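Local atomic coordinates of probable alginate O-acetylase AlgJ (Pseudomonas putida, PDB entry 4O8V), a protein that probably adds acetyl groups to mannuronate residues of alginate, as part of an inner-membrane complex with AlgI and AlgF. Residues Leu41-Asp47 and Leu296-Arg300; Ala156-Tyr162 and Pro183-Gln187; Gly14-Phe20 and Tyr68-Gly73. All coordinates share one frame. Residue numbers count along the deposited sequence, not the author numbering.

Contact 1: Leu41-Asp47 and Leu296-Arg300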
loop_
_atom_site.group_PDB
_atom_site.type_symbol
_atom_site.label_atom_id
_atom_site.label_comp_id
_atom_site.label_asym_id
_atom_site.label_seq_id
_atom_site.Cartn_x
_atom_site.Cartn_y
_atom_site.Cartn_z
ATOM N N LEU A 41 3.696 16.653 -3.021
ATOM C CA LEU A 41 2.260 16.382 -2.903
ATOM C C LEU A 41 1.916 15.601 -1.641
ATOM O O LEU A 41 0.909 15.890 -0.981
ATOM C CB LEU A 41 1.750 15.650 -4.142
ATOM C CG LEU A 41 1.770 16.567 -5.369
ATOM C CD1 LEU A 41 1.516 15.767 -6.637
ATOM C CD2 LEU A 41 0.723 17.661 -5.177
ATOM N N ILE A 42 2.729 14.605 -1.292
ATOM C CA ILE A 42 2.516 13.880 -0.051
ATOM C C ILE A 42 2.579 14.807 1.166
ATOM O O ILE A 42 1.761 14.709 2.083
ATOM C CB ILE A 42 3.569 12.752 0.121
ATOM C CG1 ILE A 42 3.317 11.643 -0.899
ATOM C CG2 ILE A 42 3.580 12.229 1.561
ATOM C CD1 ILE A 42 4.506 10.663 -1.023
ATOM N N ARG A 43 3.560 15.703 1.168
ATOM C CA ARG A 43 3.719 16.659 2.247
ATOM C C ARG A 43 2.504 17.603 2.337
ATOM O O ARG A 43 2.041 17.942 3.433
ATOM C CB ARG A 43 5.008 17.456 2.054
ATOM C CG ARG A 43 5.318 18.413 3.185
ATOM C CD ARG A 43 5.809 19.743 2.666
ATOM N NE ARG A 43 7.059 19.651 1.924
ATOM C CZ ARG A 43 7.251 20.166 0.711
ATOM N NH1 ARG A 43 8.430 20.030 0.113
ATOM N NH2 ARG A 43 6.267 20.809 0.095
ATOM N N GLY A 44 1.990 18.010 1.187
ATOM C CA GLY A 44 0.822 18.879 1.155
ATOM C C GLY A 44 -0.411 18.173 1.686
ATOM O O GLY A 44 -1.248 18.763 2.374
ATOM N N VAL A 45 -0.521 16.893 1.369
ATOM C CA VAL A 45 -1.605 16.078 1.896
ATOM C C VAL A 45 -1.507 15.982 3.420
ATOM O O VAL A 45 -2.505 16.182 4.118
ATOM C CB VAL A 45 -1.605 14.673 1.271
ATOM C CG1 VAL A 45 -2.471 13.749 2.090
ATOM C CG2 VAL A 45 -2.077 14.752 -0.201
ATOM N N ARG A 46 -0.312 15.700 3.934
ATOM C CA ARG A 46 -0.079 15.662 5.382
ATOM C C ARG A 46 -0.518 16.963 6.053
ATOM O O ARG A 46 -1.163 16.948 7.107
ATOM C CB ARG A 46 1.393 15.408 5.689
ATOM C CG ARG A 46 1.749 15.440 7.166
ATOM C CD ARG A 46 2.731 16.581 7.472
ATOM N NE ARG A 46 3.118 16.627 8.878
ATOM C CZ ARG A 46 2.755 17.587 9.729
ATOM N NH1 ARG A 46 2.001 18.590 9.310
ATOM N NH2 ARG A 46 3.156 17.547 10.996
ATOM N N ASP A 47 -0.151 18.086 5.450
ATOM C CA ASP A 47 -0.466 19.381 6.046
ATOM C C ASP A 47 -1.981 19.647 5.995
ATOM O O ASP A 47 -2.565 20.186 6.951
ATOM C CB ASP A 47 0.290 20.508 5.329
ATOM C CG ASP A 47 1.789 20.480 5.583
ATOM O OD1 ASP A 47 2.276 19.729 6.470
ATOM O OD2 ASP A 47 2.496 21.239 4.890
ATOM N N LEU A 296 -1.332 22.549 -2.338
ATOM C CA LEU A 296 -0.764 21.344 -1.756
ATOM C C LEU A 296 0.757 21.410 -1.756
ATOM O O LEU A 296 1.397 21.102 -0.758
ATOM C CB LEU A 296 -1.240 20.097 -2.519
ATOM C CG LEU A 296 -2.667 19.601 -2.266
ATOM C CD1 LEU A 296 -3.056 18.498 -3.246
ATOM C CD2 LEU A 296 -2.795 19.089 -0.834
ATOM N N LYS A 297 1.340 21.837 -2.869
ATOM C CA LYS A 297 2.792 21.849 -2.971
ATOM C C LYS A 297 3.407 22.977 -2.159
ATOM O O LYS A 297 4.553 22.883 -1.730
ATOM C CB LYS A 297 3.217 21.949 -4.436
ATOM C CG LYS A 297 2.938 20.686 -5.255
ATOM C CD LYS A 297 3.260 20.918 -6.731
ATOM C CE LYS A 297 4.511 21.775 -6.869
ATOM N NZ LYS A 297 4.976 21.931 -8.272
ATOM N N ASN A 298 2.642 24.045 -1.944
ATOM C CA ASN A 298 3.166 25.236 -1.277
ATOM C C ASN A 298 2.730 25.341 0.175
ATOM O O ASN A 298 2.793 26.421 0.760
ATOM C CB ASN A 298 2.728 26.509 -2.012
ATOM C CG ASN A 298 3.201 26.553 -3.449
ATOM O OD1 ASN A 298 4.028 25.744 -3.871
ATOM N ND2 ASN A 298 2.685 27.514 -4.211
ATOM N N SER A 299 2.296 24.225 0.756
ATOM C CA SER A 299 1.685 24.237 2.089
ATOM C C SER A 299 2.637 24.704 3.193
ATOM O O SER A 299 2.188 25.092 4.273
ATOM C CB SER A 299 1.143 22.851 2.438
ATOM O OG SER A 299 2.178 21.887 2.465
ATOM N N ARG A 300 3.941 24.662 2.925
ATOM C CA ARG A 300 4.936 25.149 3.880
ATOM C C ARG A 300 5.296 26.607 3.592
ATOM O O ARG A 300 5.050 27.108 2.495
ATOM C CB ARG A 300 6.196 24.283 3.840
ATOM C CG ARG A 300 5.952 22.807 4.121
ATOM C CD ARG A 300 5.712 22.537 5.597
ATOM N NE ARG A 300 5.088 21.234 5.835
ATOM C CZ ARG A 300 5.734 20.142 6.245
ATOM N NH1 ARG A 300 7.044 20.178 6.465
ATOM N NH2 ARG A 300 5.061 19.011 6.443
#
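Two helices of an SGNH hydrolase-like α/β domain can come together closely where a glycine removes the obstacle. Here the end of helix 290-297 and the tail after it meet the middle of helix 31-51. Leu41 opens the interface: its CD2 lies 3.8 Å from Lys297 CG and 4.1 Å from Leu296 CB. Two residues on, Arg43 lays its aliphatic CG over a face of the Arg300 guanidinium, 3.3 Å from Arg300 NH2. Gly44 marks the tightest point of the backbones: its CA makes a CA-H...O contact of 3.0 Å with Leu296 O, and any CB would collide with that oxygen. Val45 turns inward to Met253 and Trp272, with CG2 still 4.4 Å from Leu296 CD2. Arg46, also bound to Gln50, sends NH1 to Asp47 OD1 at 3.1 Å. Asp47 thus joins a salt-bridge network in which Arg300 approaches side-on, NH2 to OD1 at 2.9 Å and NE to OD2 at 2.8 Å, while Ser299 OG donates to Asp47 OD2 at 2.5 Å.

Contact 2: Ala156-Tyr162 and Pro183-Gln187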
loop_
_atom_site.group_PDB
_atom_site.type_symbol
_atom_site.label_atom_id
_atom_site.label_comp_id
_atom_site.label_asym_id
_atom_site.label_seq_id
_atom_site.Cartn_x
_atom_site.Cartn_y
_atom_site.Cartn_z
ATOM N N ALA A 156 -10.646 -17.403 9.649
ATOM C CA ALA A 156 -10.020 -17.950 8.460
ATOM C C ALA A 156 -10.965 -18.960 7.849
ATOM O O ALA A 156 -11.417 -19.880 8.538
ATOM C CB ALA A 156 -8.697 -18.598 8.808
ATOM N N GLY A 157 -11.279 -18.784 6.571
ATOM C CA GLY A 157 -12.141 -19.717 5.870
ATOM C C GLY A 157 -11.349 -20.738 5.061
ATOM O O GLY A 157 -10.270 -21.166 5.457
ATOM N N ASN A 158 -11.893 -21.127 3.917
ATOM C CA ASN A 158 -11.264 -22.153 3.100
ATOM C C ASN A 158 -10.106 -21.583 2.289
ATOM O O ASN A 158 -9.971 -20.375 2.143
ATOM C CB ASN A 158 -12.296 -22.801 2.177
ATOM C CG ASN A 158 -13.341 -23.586 2.939
ATOM O OD1 ASN A 158 -13.104 -24.026 4.073
ATOM N ND2 ASN A 158 -14.513 -23.761 2.330
ATOM N N THR A 159 -9.260 -22.472 1.773
ATOM C CA THR A 159 -8.193 -22.090 0.858
ATOM C C THR A 159 -8.504 -22.671 -0.529
ATOM O O THR A 159 -8.967 -23.815 -0.625
ATOM C CB THR A 159 -6.827 -22.618 1.357
ATOM O OG1 THR A 159 -6.470 -21.960 2.582
ATOM C CG2 THR A 159 -5.729 -22.415 0.311
ATOM N N ALA A 160 -8.265 -21.882 -1.583
ATOM C CA ALA A 160 -8.539 -22.287 -2.964
ATOM C C ALA A 160 -7.508 -21.667 -3.889
ATOM O O ALA A 160 -6.874 -20.661 -3.526
ATOM C CB ALA A 160 -9.960 -21.872 -3.387
ATOM N N PRO A 161 -7.335 -22.241 -5.095
ATOM C CA PRO A 161 -6.390 -21.620 -6.029
ATOM C C PRO A 161 -6.761 -20.186 -6.397
ATOM O O PRO A 161 -7.934 -19.800 -6.369
ATOM C CB PRO A 161 -6.474 -22.517 -7.278
ATOM C CG PRO A 161 -7.011 -23.819 -6.806
ATOM C CD PRO A 161 -7.923 -23.485 -5.638
ATOM N N TYR A 162 -5.748 -19.404 -6.738
ATOM C CA TYR A 162 -5.949 -18.012 -7.124
ATOM C C TYR A 162 -5.001 -17.672 -8.287
ATOM O O TYR A 162 -3.791 -17.865 -8.167
ATOM C CB TYR A 162 -5.706 -17.096 -5.919
ATOM C CG TYR A 162 -5.863 -15.629 -6.261
ATOM C CD1 TYR A 162 -7.119 -15.075 -6.437
ATOM C CD2 TYR A 162 -4.748 -14.819 -6.457
ATOM C CE1 TYR A 162 -7.273 -13.737 -6.793
ATOM C CE2 TYR A 162 -4.893 -13.478 -6.812
ATOM C CZ TYR A 162 -6.146 -12.949 -6.966
ATOM O OH TYR A 162 -6.288 -11.616 -7.303
ATOM N N PRO A 183 -0.997 -21.694 -10.237
ATOM C CA PRO A 183 -1.704 -20.690 -9.436
ATOM C C PRO A 183 -1.210 -20.667 -7.997
ATOM O O PRO A 183 -0.790 -21.711 -7.476
ATOM C CB PRO A 183 -3.161 -21.151 -9.494
ATOM C CG PRO A 183 -3.243 -22.038 -10.679
ATOM C CD PRO A 183 -1.912 -22.685 -10.827
ATOM N N ASP A 184 -1.267 -19.498 -7.359
ATOM C CA ASP A 184 -1.112 -19.412 -5.911
ATOM C C ASP A 184 -2.259 -20.129 -5.216
ATOM O O ASP A 184 -3.255 -20.476 -5.846
ATOM C CB ASP A 184 -1.100 -17.944 -5.433
ATOM C CG ASP A 184 0.254 -17.281 -5.594
ATOM O OD1 ASP A 184 1.109 -17.415 -4.684
ATOM O OD2 ASP A 184 0.451 -16.590 -6.613
ATOM N N ASN A 185 -2.115 -20.326 -3.909
ATOM C CA ASN A 185 -3.242 -20.692 -3.064
ATOM C C ASN A 185 -3.598 -19.484 -2.226
ATOM O O ASN A 185 -2.708 -18.725 -1.834
ATOM C CB ASN A 185 -2.910 -21.891 -2.179
ATOM C CG ASN A 185 -3.041 -23.211 -2.916
ATOM O OD1 ASN A 185 -3.836 -23.342 -3.851
ATOM N ND2 ASN A 185 -2.272 -24.205 -2.488
ATOM N N LEU A 186 -4.892 -19.293 -1.987
ATOM C CA LEU A 186 -5.368 -18.133 -1.239
ATOM C C LEU A 186 -6.371 -18.513 -0.165
ATOM O O LEU A 186 -7.398 -19.141 -0.438
ATOM C CB LEU A 186 -5.995 -17.103 -2.208
ATOM C CG LEU A 186 -6.671 -15.936 -1.466
ATOM C CD1 LEU A 186 -5.612 -15.080 -0.744
ATOM C CD2 LEU A 186 -7.526 -15.093 -2.455
ATOM N N GLN A 187 -6.070 -18.134 1.080
ATOM C CA GLN A 187 -6.976 -18.399 2.183
ATOM C C GLN A 187 -7.961 -17.237 2.348
ATOM O O GLN A 187 -7.563 -16.080 2.413
ATOM C CB GLN A 187 -6.216 -18.607 3.495
ATOM C CG GLN A 187 -7.128 -18.999 4.634
ATOM C CD GLN A 187 -6.395 -19.172 5.949
ATOM O OE1 GLN A 187 -5.780 -18.233 6.463
ATOM N NE2 GLN A 187 -6.472 -20.370 6.507
HETATM O O HOH W 1 -7.940 -22.609 4.927
#
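Pro183, just before its strand begins, sets its CB 3.6 Å from Tyr162 O and 4.2 Å from Pro161 CB. From Asp184 onward the chain pairs antiparallel with 156-162, the two short axes running at 143° to each other. Asp184 O accepts from Tyr162 N at 2.9 Å and also takes a CA-H...O contact from Pro161 CA at 3.3 Å; its carboxylate is hydrogen-bonded to the backbone N of Arg118 and the hydroxyl of Thr119. Asn185 faces Pro161 in a non-hydrogen-bonded pair, and its CB touches Thr159 CG2 at 3.8 Å. Leu186 closes a full hydrogen-bonded pair with Ala160, Leu186 N to Ala160 O at 2.9 Å and Ala160 N to Leu186 O at 3.1 Å, while its CB packs on Tyr162 CB at 3.7 Å. Opposite Thr159, Gln187 binds through NE2 a water at 3.1 Å that also reaches Gly157 O and Thr159 OG1, each at 2.8 Å. The two-stranded sheet of 152-162 and 184-193 stands apart from the central parallel sheet; its Tyr162 and Leu186 face meets His224, between helices 218-221 and 227-235, and Tyr162 also touches Asp120, a probable active-site residue in the loop before helix 125-141.

Contact 3: Gly14-Phe20 and Tyr68-Gly73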
loop_
_atom_site.group_PDB
_atom_site.type_symbol
_atom_site.label_atom_id
_atom_site.label_comp_id
_atom_site.label_asym_id
_atom_site.label_seq_id
_atom_site.Cartn_x
_atom_site.Cartn_y
_atom_site.Cartn_z
ATOM N N GLY A 14 10.845 -14.599 -12.400
ATOM C CA GLY A 14 11.804 -14.976 -11.376
ATOM C C GLY A 14 12.053 -16.479 -11.362
ATOM O O GLY A 14 11.682 -17.178 -12.310
ATOM N N ARG A 15 12.698 -16.973 -10.307
ATOM C CA ARG A 15 12.934 -18.418 -10.143
ATOM C C ARG A 15 11.709 -19.101 -9.576
ATOM O O ARG A 15 10.855 -18.434 -9.000
ATOM C CB ARG A 15 14.117 -18.694 -9.209
ATOM C CG ARG A 15 15.451 -18.156 -9.667
ATOM C CD ARG A 15 16.582 -18.736 -8.803
ATOM N NE ARG A 15 16.296 -18.546 -7.385
ATOM C CZ ARG A 15 16.269 -19.524 -6.484
ATOM N NH1 ARG A 15 16.538 -20.769 -6.845
ATOM N NH2 ARG A 15 15.973 -19.248 -5.220
ATOM N N ASP A 16 11.633 -20.431 -9.720
ATOM C CA ASP A 16 10.585 -21.227 -9.067
ATOM C C ASP A 16 9.171 -20.725 -9.406
ATOM O O ASP A 16 8.269 -20.734 -8.546
ATOM C CB ASP A 16 10.779 -21.240 -7.528
ATOM C CG ASP A 16 11.919 -22.156 -7.077
ATOM O OD1 ASP A 16 12.648 -22.701 -7.945
ATOM O OD2 ASP A 16 12.090 -22.331 -5.845
ATOM N N GLN A 17 8.977 -20.307 -10.658
ATOM C CA GLN A 17 7.679 -19.823 -11.145
ATOM C C GLN A 17 7.150 -18.606 -10.339
ATOM O O GLN A 17 5.941 -18.423 -10.185
ATOM C CB GLN A 17 6.630 -20.965 -11.155
ATOM C CG GLN A 17 7.030 -22.176 -12.046
ATOM C CD GLN A 17 5.845 -22.952 -12.647
ATOM O OE1 GLN A 17 4.889 -23.323 -11.957
ATOM N NE2 GLN A 17 5.929 -23.222 -13.952
ATOM N N TRP A 18 8.065 -17.763 -9.859
ATOM C CA TRP A 18 7.686 -16.457 -9.283
ATOM C C TRP A 18 7.600 -15.412 -10.413
ATOM O O TRP A 18 8.374 -15.476 -11.369
ATOM C CB TRP A 18 8.719 -16.013 -8.236
ATOM C CG TRP A 18 8.487 -16.605 -6.869
ATOM C CD1 TRP A 18 8.679 -17.909 -6.472
ATOM C CD2 TRP A 18 8.004 -15.906 -5.731
ATOM N NE1 TRP A 18 8.309 -18.055 -5.146
ATOM C CE2 TRP A 18 7.916 -16.830 -4.671
ATOM C CE3 TRP A 18 7.641 -14.571 -5.501
ATOM C CZ2 TRP A 18 7.454 -16.466 -3.395
ATOM C CZ3 TRP A 18 7.194 -14.213 -4.233
ATOM C CH2 TRP A 18 7.107 -15.154 -3.203
ATOM N N LEU A 19 6.685 -14.455 -10.282
ATOM C CA LEU A 19 6.525 -13.356 -11.237
ATOM C C LEU A 19 6.662 -12.042 -10.499
ATOM O O LEU A 19 6.227 -11.949 -9.374
ATOM C CB LEU A 19 5.155 -13.405 -11.896
ATOM C CG LEU A 19 4.802 -14.707 -12.596
ATOM C CD1 LEU A 19 3.355 -14.612 -13.117
ATOM C CD2 LEU A 19 5.774 -14.936 -13.734
ATOM N N PHE A 20 7.212 -11.022 -11.142
ATOM C CA PHE A 20 7.279 -9.694 -10.523
ATOM C C PHE A 20 6.719 -8.648 -11.479
ATOM O O PHE A 20 6.712 -8.854 -12.697
ATOM C CB PHE A 20 8.717 -9.332 -10.151
ATOM C CG PHE A 20 9.351 -10.250 -9.126
ATOM C CD1 PHE A 20 9.243 -9.984 -7.776
ATOM C CD2 PHE A 20 10.086 -11.359 -9.522
ATOM C CE1 PHE A 20 9.853 -10.830 -6.822
ATOM C CE2 PHE A 20 10.690 -12.212 -8.575
ATOM C CZ PHE A 20 10.570 -11.940 -7.226
ATOM N N TYR A 68 11.410 -10.423 -1.598
ATOM C CA TYR A 68 11.750 -11.765 -2.119
ATOM C C TYR A 68 12.881 -11.748 -3.159
ATOM O O TYR A 68 12.770 -12.324 -4.246
ATOM C CB TYR A 68 10.474 -12.429 -2.678
ATOM C CG TYR A 68 9.614 -12.974 -1.562
ATOM C CD1 TYR A 68 9.955 -14.177 -0.935
ATOM C CD2 TYR A 68 8.493 -12.269 -1.092
ATOM C CE1 TYR A 68 9.203 -14.679 0.114
ATOM C CE2 TYR A 68 7.723 -12.764 -0.030
ATOM C CZ TYR A 68 8.092 -13.967 0.572
ATOM O OH TYR A 68 7.357 -14.461 1.631
ATOM N N THR A 69 14.006 -11.138 -2.803
ATOM C CA THR A 69 15.161 -11.089 -3.709
ATOM C C THR A 69 15.686 -12.474 -4.052
ATOM O O THR A 69 16.360 -12.666 -5.078
ATOM C CB THR A 69 16.327 -10.287 -3.115
ATOM O OG1 THR A 69 16.795 -10.939 -1.929
ATOM C CG2 THR A 69 15.881 -8.888 -2.762
ATOM N N GLU A 70 15.376 -13.449 -3.204
ATOM C CA GLU A 70 15.917 -14.784 -3.410
ATOM C C GLU A 70 15.230 -15.473 -4.588
ATOM O O GLU A 70 15.708 -16.501 -5.069
ATOM C CB GLU A 70 15.795 -15.637 -2.132
ATOM C CG GLU A 70 14.374 -15.960 -1.691
ATOM C CD GLU A 70 13.857 -14.995 -0.612
ATOM O OE1 GLU A 70 14.159 -13.780 -0.684
ATOM O OE2 GLU A 70 13.162 -15.464 0.318
ATOM N N TYR A 71 14.123 -14.906 -5.057
ATOM C CA TYR A 71 13.429 -15.481 -6.211
ATOM C C TYR A 71 13.610 -14.639 -7.468
ATOM O O TYR A 71 12.959 -14.880 -8.478
ATOM C CB TYR A 71 11.935 -15.673 -5.905
ATOM C CG TYR A 71 11.710 -16.717 -4.831
ATOM C CD1 TYR A 71 12.187 -18.010 -4.985
ATOM C CD2 TYR A 71 11.031 -16.400 -3.655
ATOM C CE1 TYR A 71 11.994 -18.968 -4.003
ATOM C CE2 TYR A 71 10.838 -17.348 -2.660
ATOM C CZ TYR A 71 11.327 -18.627 -2.842
ATOM O OH TYR A 71 11.133 -19.585 -1.871
ATOM N N LEU A 72 14.510 -13.661 -7.408
ATOM C CA LEU A 72 14.921 -12.958 -8.617
ATOM C C LEU A 72 15.535 -13.916 -9.621
ATOM O O LEU A 72 16.295 -14.844 -9.274
ATOM C CB LEU A 72 15.902 -11.835 -8.290
ATOM C CG LEU A 72 15.224 -10.711 -7.505
ATOM C CD1 LEU A 72 16.230 -9.634 -7.182
ATOM C CD2 LEU A 72 14.044 -10.129 -8.291
ATOM N N GLY A 73 15.195 -13.704 -10.883
ATOM C CA GLY A 73 15.760 -14.512 -11.949
ATOM C C GLY A 73 16.968 -13.837 -12.563
ATOM O O GLY A 73 17.780 -13.240 -11.858
HETATM O O HOH W 2 10.599 -22.122 -3.624
#
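Backbone carbonyls of the short 3-10 segment do most of the polar work. Arg15 N donates to Tyr71 O at 2.8 Å, and the Arg15 guanidinium grips Glu70 O with two donors, NH2 at 2.8 Å and NE at 3.1 Å. A water carries the polar link outward, lying 2.7 Å from Asp16 OD2 and 3.1 Å from Tyr71 OH. Close backbone approach depends on glycine: Gly14 CA sits 3.1 Å from Tyr71 O, where a CB would clash, and its CA is 4.0 Å from Gly73 CA. These bonds tie the turn that joins strands 11-13 and 19-21, a β-hairpin closed by Gly14 N to Trp18 O at 2.8 Å, to the loop following helix 64-67. Aromatic contacts add to the joint. Trp18 and Tyr71 form an offset stack, the five-membered ring and the tyrosine ring having centroids 3.8 Å apart and planes at 10°. Tyr68 completes the cluster obliquely, its ring centroid 4.7 Å from that of the Trp18 six-membered ring, while its hydroxyl bonds Val115. Apolar and CH-pi packing continues at Phe20: Leu72 CD2 lies over its face, 4.2 Å from the ring centroid, and Tyr71 CB comes within 4.2 Å of Phe20 CZ. Lys64 adds a cation-pi contact to the Phe20 ring.

The contacts differ in how near they lie to the probable active site. In contact 2 the Tyr162 side chain comes within about 3 Å of that of Asp120 and about 6 Å of that of His122, which with Ser218 probably form the catalytic triad. In contact 3 the Trp18 side chain is about 9 Å from that of Asp120. The two contacts have centres 20 Å apart and nearest atoms about 6 Å apart; Arg118 bridges the gap, bonding residues of both. Contact 1 lies away from the site and across the molecule, its centre 41 Å from that of contact 2 and 37 Å from that of contact 3, and joins an early helix to the end of the modelled chain.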